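Local coordinates for protein cyclohexadienyl dehydratase (Synthetic construct, PDB 5JOS) that probably removes water and carbon dioxide from prephenate and arogenate in phenylalanine biosynthesis, an enzyme built on the periplasmic binding protein fold, at residues A[35-38]-A[44-47]; A[51-56]-A[62-67]. All blocks are in the same frame, centred on the assembly; numbering follows the deposited sequence.

Contact 1 of 2, residues A[35-38]-A[44-47]; sequences PFSY and QYTG
Tyr38 and Thr46 face each other as the antiparallel hydrogen-bonded pair of a two-stranded hairpin, and their side chains lie on the same face of this small sheet. There the methyl CG2 of Thr46 sits over one face of the tyrosine ring, 3.8 Å from the ring centroid and 20° off its normal, a CH-pi contact displaced toward the rim where CD2 and CE2 lie. Two torsions bring the groups together: Tyr38 holds CG between its backbone N and carbonyl carbon (chi1 59°), while Thr46 turns OG1 opposite its backbone N (chi1 -176°), which leaves CG2 to meet the ring. The carbonyl O of Pro35 lies in the ring plane at its edge, and CE1 of Tyr38 approaches CA of Gly47 to 4.0 Å. With a serine in place of Tyr38, the Thr46 methyl would probably lose the aromatic face it rests on, and a gap would be likely to open beside Gly47.

The backbones are paired by two bonds: Tyr38 N donates to Thr46 O at 2.8 Å, and Thr46 N returns a bond to Tyr38 O at 2.9 Å. Tyr38 O also receives the CA-H of Tyr45, with CA 3.4 Å from it. A CB on Gly47 would run into Phe36 O and Ser37 N, and at its backbone angles also into the carbonyl O of Thr46. One step before the pair, Phe36 and Ser37 together oppose Tyr33 in a classic beta bulge, and Ser37 OG is hydrogen-bonded to Thr29 OG1 and Gly31 N. Tyr38 and Thr46 both touch Trp244 of helix 236-245, whereas Ser37 and Tyr45 pack on Ile50 of helix 48-60, for which Gly47 is the N-cap.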
# COMPACT_ATOMS: atom_id res chain seq x y z
N PRO A 35 -0.45 6.66 5.65
CA PRO A 35 -0.18 6.16 7.01
C PRO A 35 1.13 5.32 7.08
O PRO A 35 1.27 4.47 7.97
CB PRO A 35 -1.38 5.20 7.23
CG PRO A 35 -1.48 4.58 5.83
CD PRO A 35 -1.31 5.76 4.92
N PHE A 36 2.02 5.45 6.08
CA PHE A 36 3.17 4.56 5.99
C PHE A 36 4.42 5.01 6.74
O PHE A 36 5.17 4.17 7.26
CB PHE A 36 3.53 4.35 4.51
CG PHE A 36 2.45 3.68 3.73
CD1 PHE A 36 2.31 2.31 3.77
CD2 PHE A 36 1.61 4.37 2.98
CE1 PHE A 36 1.32 1.71 3.09
CE2 PHE A 36 0.64 3.75 2.28
CZ PHE A 36 0.50 2.45 2.32
N SER A 37 4.65 6.31 6.71
CA SER A 37 5.85 6.95 7.20
C SER A 37 5.64 8.40 7.45
O SER A 37 5.60 9.20 6.53
CB SER A 37 6.94 6.82 6.16
OG SER A 37 8.15 7.47 6.59
N TYR A 38 5.59 8.77 8.72
CA TYR A 38 5.35 10.12 9.09
C TYR A 38 5.88 10.39 10.44
O TYR A 38 6.70 9.61 10.93
CB TYR A 38 3.88 10.48 8.95
CG TYR A 38 2.87 9.69 9.75
CD1 TYR A 38 2.42 8.41 9.33
CD2 TYR A 38 2.24 10.28 10.86
CE1 TYR A 38 1.40 7.72 10.04
CE2 TYR A 38 1.25 9.58 11.57
CZ TYR A 38 0.82 8.32 11.15
OH TYR A 38 -0.16 7.72 11.91
N GLN A 44 9.20 11.82 16.13
CA GLN A 44 9.78 10.50 15.87
C GLN A 44 9.02 9.85 14.70
O GLN A 44 7.83 10.12 14.51
CB GLN A 44 9.52 9.58 17.05
CG GLN A 44 10.19 9.98 18.36
CD GLN A 44 11.64 10.34 18.14
OE1 GLN A 44 12.01 11.51 18.26
NE2 GLN A 44 12.45 9.36 17.76
N TYR A 45 9.63 8.86 14.07
CA TYR A 45 9.01 8.19 12.95
C TYR A 45 7.90 7.26 13.40
O TYR A 45 8.03 6.54 14.36
CB TYR A 45 10.02 7.36 12.17
CG TYR A 45 10.90 8.19 11.32
CD1 TYR A 45 10.43 8.76 10.15
CD2 TYR A 45 12.22 8.46 11.69
CE1 TYR A 45 11.24 9.57 9.36
CE2 TYR A 45 13.05 9.22 10.87
CZ TYR A 45 12.55 9.77 9.69
OH TYR A 45 13.38 10.53 8.86
N THR A 46 6.80 7.30 12.67
CA THR A 46 5.67 6.46 12.96
C THR A 46 5.01 6.04 11.64
O THR A 46 5.15 6.74 10.62
CB THR A 46 4.72 7.13 13.96
OG1 THR A 46 3.67 6.24 14.29
CG2 THR A 46 4.04 8.41 13.44
N GLY A 47 4.35 4.89 11.68
CA GLY A 47 3.57 4.43 10.56
C GLY A 47 3.69 2.94 10.29
O GLY A 47 4.53 2.24 10.86

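Contact 2 of 2, residues A[51-56]-A[62-67]; sequences DVAKSL and VKVEFV
Helix 51-56 lies against strand 63-67 with their axes 7.9 Å apart at closest approach and their N-to-C directions 142° apart, so that the helix runs back roughly antiparallel to the strand, as in the beta-alpha-beta crossover that links the parallel strands 24-29 and 63-68; Lys54 and Val64 come nearest, with CA atoms 6.1 Å apart. Ala53 meets the aromatic group: its CB reaches CE1 of Phe66 at 3.7 Å and is scarcely farther from CZ. Phe66 sets CG opposite its own carbonyl carbon (chi1 -72°), which swings the far end of the ring toward the helix. Val64 packs beside it, with CG2 over one face of the Phe66 ring, offset toward the rim, and 4.3 Å from Ala53 CB. The other methyl, CG1, meets CG of Lys54 at 4.1 Å. Beyond CG the lysine runs extended, crossing Phe66 at about a right angle, and its CE comes to the ring edge near the ring plane, 4.2 Å from CE2.

On the same side of the strand, Val64 also touches Val27 of the neighbouring strand 24-29, and Ala53 touches Met87. No hydrogen bond joins helix and strand here, so the association depends on the fit of apolar surfaces, and the aliphatic part of Lys54 extends that surface at the exposed margin.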
# COMPACT_ATOMS: atom_id res chain seq x y z
N ASP A 51 6.74 0.43 11.48
CA ASP A 51 6.56 -0.80 12.18
C ASP A 51 7.24 -1.96 11.41
O ASP A 51 7.85 -2.87 12.01
CB ASP A 51 5.09 -1.13 12.34
CG ASP A 51 4.39 -0.30 13.36
OD1 ASP A 51 5.02 0.57 13.99
OD2 ASP A 51 3.19 -0.60 13.61
N VAL A 52 7.02 -2.07 10.11
CA VAL A 52 7.59 -3.21 9.34
C VAL A 52 9.13 -3.14 9.36
O VAL A 52 9.79 -4.12 9.54
CB VAL A 52 7.14 -3.12 7.86
CG1 VAL A 52 7.77 -4.17 6.99
CG2 VAL A 52 5.64 -3.25 7.72
N ALA A 53 9.69 -1.95 9.18
CA ALA A 53 11.11 -1.78 9.21
C ALA A 53 11.71 -2.34 10.48
O ALA A 53 12.73 -2.99 10.43
CB ALA A 53 11.47 -0.32 9.10
N LYS A 54 11.08 -2.09 11.62
CA LYS A 54 11.60 -2.57 12.86
C LYS A 54 11.54 -4.04 12.93
O LYS A 54 12.39 -4.68 13.47
CB LYS A 54 10.79 -2.03 14.03
CG LYS A 54 11.08 -0.57 14.13
CD LYS A 54 10.22 0.07 15.20
CE LYS A 54 10.72 1.50 15.31
NZ LYS A 54 9.76 2.24 16.16
N SER A 55 10.50 -4.59 12.40
CA SER A 55 10.41 -6.04 12.42
C SER A 55 11.43 -6.70 11.41
O SER A 55 12.04 -7.72 11.72
CB SER A 55 8.92 -6.34 12.19
OG SER A 55 8.81 -7.67 11.86
N LEU A 56 11.74 -6.06 10.28
CA LEU A 56 12.81 -6.59 9.44
C LEU A 56 14.16 -6.57 10.16
O LEU A 56 14.87 -7.55 10.18
CB LEU A 56 12.90 -5.84 8.13
CG LEU A 56 13.98 -6.26 7.13
CD1 LEU A 56 13.88 -7.74 6.83
CD2 LEU A 56 13.83 -5.47 5.81
N VAL A 62 19.55 -7.15 13.93
CA VAL A 62 20.30 -5.86 13.94
C VAL A 62 19.45 -4.67 14.39
O VAL A 62 18.23 -4.76 14.41
CB VAL A 62 20.91 -5.50 12.55
CG1 VAL A 62 21.80 -6.65 12.06
CG2 VAL A 62 19.85 -5.19 11.50
N LYS A 63 20.10 -3.54 14.66
CA LYS A 63 19.39 -2.27 14.92
C LYS A 63 18.83 -1.65 13.63
O LYS A 63 19.43 -1.80 12.58
CB LYS A 63 20.37 -1.30 15.61
N VAL A 64 17.72 -0.91 13.71
CA VAL A 64 17.18 -0.14 12.60
C VAL A 64 17.74 1.29 12.63
O VAL A 64 17.84 1.88 13.66
CB VAL A 64 15.64 -0.19 12.57
CG1 VAL A 64 15.03 0.59 13.71
CG2 VAL A 64 15.12 0.33 11.29
N GLU A 65 18.19 1.82 11.52
CA GLU A 65 18.52 3.24 11.49
C GLU A 65 17.73 3.86 10.34
O GLU A 65 17.86 3.43 9.19
CB GLU A 65 20.00 3.43 11.21
CG GLU A 65 20.40 4.87 11.04
CD GLU A 65 21.83 5.03 10.53
OE1 GLU A 65 22.69 4.14 10.71
OE2 GLU A 65 22.09 6.08 9.94
N PHE A 66 16.88 4.81 10.65
CA PHE A 66 16.09 5.50 9.66
C PHE A 66 16.89 6.60 8.97
O PHE A 66 17.42 7.47 9.61
CB PHE A 66 14.84 6.04 10.33
CG PHE A 66 13.88 4.95 10.66
CD1 PHE A 66 13.28 4.21 9.65
CD2 PHE A 66 13.65 4.59 11.97
CE1 PHE A 66 12.45 3.15 9.95
CE2 PHE A 66 12.76 3.55 12.29
CZ PHE A 66 12.18 2.83 11.27
N VAL A 67 16.99 6.58 7.65
CA VAL A 67 17.76 7.61 6.95
C VAL A 67 16.76 8.47 6.19
O VAL A 67 16.09 7.95 5.32
CB VAL A 67 18.76 6.94 6.05
CG1 VAL A 67 19.56 7.97 5.19
CG2 VAL A 67 19.74 6.14 6.90

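Overall arrangement
Followed from the N terminus, the chain first makes contact 1, where 35-38 and 44-47 close a short hairpin, and then, directly after strand 45-46, enters helix 48-60, whose return through strand 63-68 closes contact 2. The two loops are in series, neither enclosing nor crossing the other, and their centres are about 12 Å apart. They also meet in space: CE2 of Tyr45 packs 3.7 Å from CB of Phe66. Contact 1 holds the hairpin together, and its residues also pack on helix 48-60 and the C-terminal helix 236-245, while contact 2 fixes helix 48-60 on the edge strand of the parallel sheet formed with 24-29 and 85-86.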